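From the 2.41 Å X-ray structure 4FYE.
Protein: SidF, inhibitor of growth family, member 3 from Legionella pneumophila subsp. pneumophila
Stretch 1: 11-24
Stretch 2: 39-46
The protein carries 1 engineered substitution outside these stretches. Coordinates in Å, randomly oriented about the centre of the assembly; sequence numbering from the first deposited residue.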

ATOM      1  N   THR A  11     -14.217  13.031  -8.475  1.00 55.80           N
ATOM      2  CA  THR A  11     -14.135  14.392  -9.003  1.00 59.98           C
ATOM      3  C   THR A  11     -12.699  14.905  -8.797  1.00 54.55           C
ATOM      4  O   THR A  11     -12.070  15.440  -9.702  1.00 51.93           O
ATOM      5  CB  THR A  11     -15.208  15.383  -8.484  1.00 66.94           C
ATOM      6  OG1 THR A  11     -14.664  16.103  -7.386  1.00 79.98           O
ATOM      7  CG2 THR A  11     -16.515  14.707  -8.067  1.00 59.76           C
ATOM      8  N   TYR A  12     -12.157  14.693  -7.620  1.00 50.77           N
ATOM      9  CA  TYR A  12     -10.744  14.972  -7.453  1.00 50.13           C
ATOM     10  C   TYR A  12      -9.789  14.362  -8.506  1.00 48.56           C
ATOM     11  O   TYR A  12      -8.941  15.067  -9.064  1.00 51.26           O
ATOM     12  CB  TYR A  12     -10.287  14.615  -6.072  1.00 47.27           C
ATOM     13  CG  TYR A  12      -8.911  15.114  -5.719  1.00 49.50           C
ATOM     14  CD1 TYR A  12      -8.497  16.433  -5.988  1.00 54.70           C
ATOM     15  CD2 TYR A  12      -8.036  14.295  -5.060  1.00 48.05           C
ATOM     16  CE1 TYR A  12      -7.229  16.895  -5.612  1.00 50.42           C
ATOM     17  CE2 TYR A  12      -6.787  14.742  -4.658  1.00 48.96           C
ATOM     18  CZ  TYR A  12      -6.385  16.032  -4.933  1.00 53.41           C
ATOM     19  OH  TYR A  12      -5.112  16.399  -4.540  1.00 62.05           O
ATOM     20  N   VAL A  13      -9.923  13.085  -8.806  1.00 44.86           N
ATOM     21  CA  VAL A  13      -9.003  12.437  -9.763  1.00 43.75           C
ATOM     22  C   VAL A  13      -9.140  13.099 -11.145  1.00 51.38           C
ATOM     23  O   VAL A  13      -8.136  13.289 -11.892  1.00 52.79           O
ATOM     24  CB  VAL A  13      -9.349  10.951  -9.851  1.00 47.33           C
ATOM     25  CG1 VAL A  13      -8.707  10.320 -11.061  1.00 44.95           C
ATOM     26  CG2 VAL A  13      -9.032  10.224  -8.504  1.00 42.38           C
ATOM     27  N   THR A  14     -10.377  13.491 -11.468  1.00 48.84           N
ATOM     28  CA  THR A  14     -10.667  14.145 -12.710  1.00 50.86           C
ATOM     29  C   THR A  14      -9.992  15.502 -12.774  1.00 56.06           C
ATOM     30  O   THR A  14      -9.379  15.840 -13.781  1.00 62.03           O
ATOM     31  CB  THR A  14     -12.163  14.369 -12.854  1.00 53.03           C
ATOM     32  OG1 THR A  14     -12.815  13.087 -12.934  1.00 52.16           O
ATOM     33  CG2 THR A  14     -12.436  15.183 -14.101  1.00 51.36           C
ATOM     34  N   HIS A  15     -10.091  16.302 -11.723  1.00 57.03           N
ATOM     35  CA  HIS A  15      -9.352  17.570 -11.744  1.00 58.80           C
ATOM     36  C   HIS A  15      -7.864  17.363 -11.904  1.00 56.94           C
ATOM     37  O   HIS A  15      -7.209  18.101 -12.584  1.00 55.97           O
ATOM     38  CB  HIS A  15      -9.666  18.381 -10.511  1.00 61.51           C
ATOM     39  CG  HIS A  15     -10.978  19.082 -10.592  1.00 74.70           C
ATOM     40  ND1 HIS A  15     -11.085  20.380 -10.971  1.00 80.03           N
ATOM     41  CD2 HIS A  15     -12.271  18.611 -10.402  1.00 74.48           C
ATOM     42  CE1 HIS A  15     -12.382  20.728 -10.983  1.00 84.64           C
ATOM     43  NE2 HIS A  15     -13.110  19.639 -10.640  1.00 83.85           N
ATOM     44  N   LEU A  16      -7.343  16.300 -11.295  1.00 55.00           N
ATOM     45  CA  LEU A  16      -5.922  16.029 -11.270  1.00 50.76           C
ATOM     46  C   LEU A  16      -5.383  15.741 -12.643  1.00 51.24           C
ATOM     47  O   LEU A  16      -4.228  15.963 -12.884  1.00 52.82           O
ATOM     48  CB  LEU A  16      -5.618  14.838 -10.353  1.00 42.70           C
ATOM     49  CG  LEU A  16      -5.522  15.232  -8.892  1.00 42.26           C
ATOM     50  CD1 LEU A  16      -5.488  14.020  -7.906  1.00 41.13           C
ATOM     51  CD2 LEU A  16      -4.313  16.124  -8.735  1.00 40.42           C
ATOM     52  N   LEU A  17      -6.213  15.217 -13.523  1.00 53.05           N
ATOM     53  CA  LEU A  17      -5.772  14.826 -14.838  1.00 52.68           C
ATOM     54  C   LEU A  17      -5.983  15.919 -15.862  1.00 57.06           C
ATOM     55  O   LEU A  17      -5.756  15.709 -17.026  1.00 64.76           O
ATOM     56  CB  LEU A  17      -6.498  13.549 -15.270  1.00 53.38           C
ATOM     57  CG  LEU A  17      -5.988  12.409 -14.389  1.00 55.84           C
ATOM     58  CD1 LEU A  17      -6.891  11.191 -14.489  1.00 53.08           C
ATOM     59  CD2 LEU A  17      -4.554  12.102 -14.733  1.00 46.17           C
ATOM     60  N   SER A  18      -6.422  17.093 -15.440  1.00 60.96           N
ATOM     61  CA  SER A  18      -6.762  18.147 -16.404  1.00 64.95           C
ATOM     62  C   SER A  18      -5.582  19.126 -16.550  1.00 69.51           C
ATOM     63  O   SER A  18      -4.434  18.787 -16.191  1.00 63.17           O
ATOM     64  CB  SER A  18      -8.043  18.890 -15.969  1.00 64.48           C
ATOM     65  OG  SER A  18      -7.820  19.581 -14.744  1.00 61.41           O
ATOM     66  N   ASP A  19      -5.866  20.331 -17.058  1.00 68.75           N
ATOM     67  CA  ASP A  19      -4.811  21.270 -17.349  1.00 74.98           C
ATOM     68  C   ASP A  19      -4.355  21.958 -16.097  1.00 74.15           C
ATOM     69  O   ASP A  19      -5.085  22.778 -15.565  1.00 81.25           O
ATOM     70  CB  ASP A  19      -5.241  22.294 -18.405  1.00 83.88           C
ATOM     71  CG  ASP A  19      -4.423  22.166 -19.692  1.00 94.18           C
ATOM     72  OD1 ASP A  19      -3.905  21.058 -19.957  1.00 96.10           O
ATOM     73  OD2 ASP A  19      -4.277  23.161 -20.437  1.00103.18           O
ATOM     74  N   LEU A  20      -3.148  21.645 -15.630  1.00 66.31           N
ATOM     75  CA  LEU A  20      -2.684  22.217 -14.357  1.00 65.72           C
ATOM     76  C   LEU A  20      -1.653  23.315 -14.491  1.00 67.71           C
ATOM     77  O   LEU A  20      -0.955  23.407 -15.531  1.00 66.25           O
ATOM     78  CB  LEU A  20      -2.126  21.124 -13.446  1.00 60.11           C
ATOM     79  CG  LEU A  20      -3.060  19.935 -13.185  1.00 55.79           C
ATOM     80  CD1 LEU A  20      -2.207  18.754 -12.728  1.00 54.03           C
ATOM     81  CD2 LEU A  20      -4.131  20.248 -12.143  1.00 54.91           C
ATOM     82  N   GLU A  21      -1.532  24.122 -13.426  1.00 67.00           N
ATOM     83  CA  GLU A  21      -0.604  25.259 -13.416  1.00 69.28           C
ATOM     84  C   GLU A  21       0.805  24.790 -13.110  1.00 68.42           C
ATOM     85  O   GLU A  21       1.025  24.231 -12.043  1.00 65.32           O
ATOM     86  CB  GLU A  21      -0.992  26.333 -12.392  1.00 73.97           C
ATOM     87  CG  GLU A  21       0.016  27.489 -12.293  1.00 86.26           C
ATOM     88  CD  GLU A  21      -0.571  28.818 -11.771  1.00105.61           C
ATOM     89  OE1 GLU A  21       0.219  29.670 -11.294  1.00113.36           O
ATOM     90  OE2 GLU A  21      -1.810  29.040 -11.835  1.00109.02           O
ATOM     91  N   PRO A  22       1.766  25.062 -14.032  1.00 71.42           N
ATOM     92  CA  PRO A  22       3.196  24.775 -13.814  1.00 67.37           C
ATOM     93  C   PRO A  22       3.767  25.412 -12.531  1.00 65.97           C
ATOM     94  O   PRO A  22       3.279  26.440 -12.082  1.00 70.62           O
ATOM     95  CB  PRO A  22       3.862  25.369 -15.079  1.00 70.99           C
ATOM     96  CG  PRO A  22       2.808  25.305 -16.151  1.00 65.27           C
ATOM     97  CD  PRO A  22       1.505  25.542 -15.417  1.00 66.16           C
ATOM     98  N   VAL A  23       4.766  24.755 -11.945  1.00 64.66           N
ATOM     99  CA  VAL A  23       5.549  25.235 -10.812  1.00 65.93           C
ATOM    100  C   VAL A  23       7.026  25.247 -11.233  1.00 68.45           C
ATOM    101  O   VAL A  23       7.542  24.228 -11.730  1.00 65.53           O
ATOM    102  CB  VAL A  23       5.485  24.277  -9.623  1.00 65.37           C
ATOM    103  CG1 VAL A  23       6.227  24.847  -8.431  1.00 66.90           C
ATOM    104  CG2 VAL A  23       4.051  23.917  -9.273  1.00 70.42           C
ATOM    105  N   PRO A  24       7.711  26.394 -11.039  1.00 73.50           N
ATOM    106  CA  PRO A  24       9.164  26.630 -11.273  1.00 74.04           C
ATOM    107  C   PRO A  24      10.007  25.902 -10.226  1.00 77.21           C
ATOM    108  O   PRO A  24       9.525  25.702  -9.106  1.00 78.85           O
ATOM    109  CB  PRO A  24       9.324  28.128 -11.029  1.00 75.02           C
ATOM    110  CG  PRO A  24       7.945  28.698 -11.096  1.00 78.27           C
ATOM    111  CD  PRO A  24       6.982  27.633 -10.696  1.00 73.44           C
ATOM    112  N   GLN A  39       7.364  16.366 -14.452  1.00 45.75           N
ATOM    113  CA  GLN A  39       6.878  17.701 -14.473  1.00 46.20           C
ATOM    114  C   GLN A  39       6.063  17.989 -13.239  1.00 46.98           C
ATOM    115  O   GLN A  39       5.332  17.126 -12.744  1.00 46.26           O
ATOM    116  CB  GLN A  39       6.112  17.891 -15.743  1.00 48.28           C
ATOM    117  CG  GLN A  39       7.059  17.636 -16.908  1.00 52.52           C
ATOM    118  CD  GLN A  39       6.616  18.441 -18.092  1.00 64.56           C
ATOM    119  OE1 GLN A  39       5.492  18.261 -18.580  1.00 62.84           O
ATOM    120  NE2 GLN A  39       7.448  19.409 -18.502  1.00 68.43           N
ATOM    121  N   VAL A  40       6.236  19.195 -12.732  1.00 47.31           N
ATOM    122  CA  VAL A  40       5.645  19.600 -11.494  1.00 51.32           C
ATOM    123  C   VAL A  40       4.633  20.722 -11.667  1.00 54.17           C
ATOM    124  O   VAL A  40       4.824  21.656 -12.465  1.00 53.71           O
ATOM    125  CB  VAL A  40       6.727  20.011 -10.496  1.00 53.74           C
ATOM    126  CG1 VAL A  40       6.131  20.120  -9.099  1.00 51.82           C
ATOM    127  CG2 VAL A  40       7.821  18.967 -10.491  1.00 53.60           C
ATOM    128  N   PHE A  41       3.572  20.634 -10.886  1.00 50.66           N
ATOM    129  CA  PHE A  41       2.382  21.427 -11.132  1.00 53.73           C
ATOM    130  C   PHE A  41       1.668  21.766  -9.811  1.00 57.91           C
ATOM    131  O   PHE A  41       1.922  21.147  -8.755  1.00 57.84           O
ATOM    132  CB  PHE A  41       1.408  20.598 -11.956  1.00 49.46           C
ATOM    133  CG  PHE A  41       1.866  20.279 -13.361  1.00 50.37           C
ATOM    134  CD1 PHE A  41       1.823  21.252 -14.363  1.00 49.01           C
ATOM    135  CD2 PHE A  41       2.250  18.964 -13.708  1.00 47.17           C
ATOM    136  CE1 PHE A  41       2.202  20.951 -15.669  1.00 48.76           C
ATOM    137  CE2 PHE A  41       2.646  18.664 -14.999  1.00 50.14           C
ATOM    138  CZ  PHE A  41       2.617  19.662 -15.998  1.00 48.72           C
ATOM    139  N   LYS A  42       0.726  22.709  -9.845  1.00 63.95           N
ATOM    140  CA  LYS A  42       0.038  23.092  -8.586  1.00 63.17           C
ATOM    141  C   LYS A  42      -1.134  22.165  -8.412  1.00 58.67           C
ATOM    142  O   LYS A  42      -1.720  21.742  -9.407  1.00 55.99           O
ATOM    143  CB  LYS A  42      -0.437  24.535  -8.625  1.00 68.27           C
ATOM    144  CG  LYS A  42       0.656  25.597  -8.458  1.00 72.83           C
ATOM    145  CD  LYS A  42      -0.035  26.944  -8.184  1.00 77.71           C
ATOM    146  CE  LYS A  42       0.801  28.187  -8.484  1.00 85.12           C
ATOM    147  NZ  LYS A  42      -0.056  29.435  -8.479  1.00 86.26           N
ATOM    148  N   ASP A  43      -1.467  21.811  -7.170  1.00 55.74           N
ATOM    149  CA  ASP A  43      -2.661  20.989  -6.945  1.00 53.94           C
ATOM    150  C   ASP A  43      -3.906  21.765  -7.375  1.00 57.61           C
ATOM    151  O   ASP A  43      -4.039  22.952  -7.065  1.00 60.48           O
ATOM    152  CB  ASP A  43      -2.755  20.551  -5.497  1.00 57.71           C
ATOM    153  CG  ASP A  43      -3.832  19.507  -5.274  1.00 63.26           C
ATOM    154  OD1 ASP A  43      -5.015  19.917  -5.126  1.00 68.59           O
ATOM    155  OD2 ASP A  43      -3.502  18.288  -5.283  1.00 53.35           O
ATOM    156  N   PRO A  44      -4.799  21.123  -8.138  1.00 57.43           N
ATOM    157  CA  PRO A  44      -5.960  21.860  -8.652  1.00 57.61           C
ATOM    158  C   PRO A  44      -6.934  22.238  -7.553  1.00 63.94           C
ATOM    159  O   PRO A  44      -7.901  22.971  -7.805  1.00 76.74           O
ATOM    160  CB  PRO A  44      -6.654  20.856  -9.579  1.00 56.86           C
ATOM    161  CG  PRO A  44      -6.211  19.505  -9.096  1.00 57.63           C
ATOM    162  CD  PRO A  44      -4.836  19.688  -8.496  1.00 52.57           C
ATOM    163  N   MET A  45      -6.702  21.765  -6.347  1.00 64.37           N
ATOM    164  CA  MET A  45      -7.707  21.938  -5.325  1.00 74.88           C
ATOM    165  C   MET A  45      -7.134  22.308  -3.986  1.00 80.78           C
ATOM    166  O   MET A  45      -7.671  23.177  -3.338  1.00 85.60           O
ATOM    167  CB  MET A  45      -8.612  20.698  -5.219  1.00 76.93           C
ATOM    168  CG  MET A  45      -9.311  20.403  -6.537  1.00 80.20           C
ATOM    169  SD  MET A  45     -10.953  19.684  -6.471  1.00100.22           S
ATOM    170  CE  MET A  45     -10.952  18.891  -4.862  1.00 86.36           C
ATOM    171  N   LEU A  46      -6.055  21.664  -3.564  1.00 82.38           N
ATOM    172  CA  LEU A  46      -5.455  22.046  -2.306  1.00 86.72           C
ATOM    173  C   LEU A  46      -4.335  23.076  -2.462  1.00 84.88           C
ATOM    174  O   LEU A  46      -3.321  22.824  -3.109  1.00 79.28           O
ATOM    175  CB  LEU A  46      -5.010  20.831  -1.518  1.00 89.24           C
ATOM    176  CG  LEU A  46      -4.850  21.109  -0.010  1.00107.28           C
ATOM    177  CD1 LEU A  46      -5.755  22.204   0.587  1.00107.05           C
ATOM    178  CD2 LEU A  46      -5.012  19.788   0.730  1.00115.40           C
TER

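How do the two backbones hold each other? They meet in a single beta bridge, Pro22 with Phe41, whose CA atoms lie 4.4 Å apart. Two hydrogen bonds flank the pair: Lys42 N donates to Glu21 O at 2.7 Å, and Val23 N donates to Val40 O at 3.1 Å. The bonds in the first stretch are made by the residues on either side of Pro22, the carbonyl of Glu21 and the amide of Val23; this arrangement suits a proline, which has no amide hydrogen to give. Glu21 O also receives a CA-H...O contact from Phe41 CA at 3.2 Å, and it sits at the edge of the Phe41 ring, near the ring plane.

Where do charged and polar side chains join the stretches? Beside the bridge, Glu21 and Lys42 are linked twice: next to their backbone hydrogen bond, Lys42 NZ donates to Glu21 OE1 at 2.8 Å in a salt bridge. Both side chains are extended beyond chi1, so the charged ends meet well out from the backbone; both residues are exposed. At the helical end the polar link is buried: Tyr12 OH donates to Asp43 OD2 at 2.6 Å, a short bond lying near the plane of the ring. The other carboxylate oxygen turns to its own stretch, where Asp43 OD1 accepts from Met45 N at 2.8 Å and from Leu46 N at 2.6 Å. One carboxylate thus ties the helix to the turn and also braces that turn.

What fills the space between these polar links? Apolar side chains do, with Pro44 as a meeting point. Its CB lies 3.6 Å from Leu20 CD2 and its CD 3.6 Å from Leu16 CD2, so residues from the helix and from the loop after it converge on one proline ring. Leu20 also reaches the strand, its CB 3.9 Å from Phe41 CB. Close to the bridge, Val23 CB packs 4.2 Å from Val40 CG1, while Val23 CG2 comes within 3.3 Å of Phe41 C, a tight approach to the backbone itself.

How does Met45 engage the aromatic rings of the helix? It meets two rings one helical turn apart. Met45 SD stands 4.4 Å from the centroid of the His15 ring (the mean of CG, ND1, CD2, CE1 and NE2), only 19° off the ring normal, so the sulfur sits over a face. Its methyl reaches the other ring, with Met45 CE 3.7 Å from Tyr12 CD1 in an oblique approach.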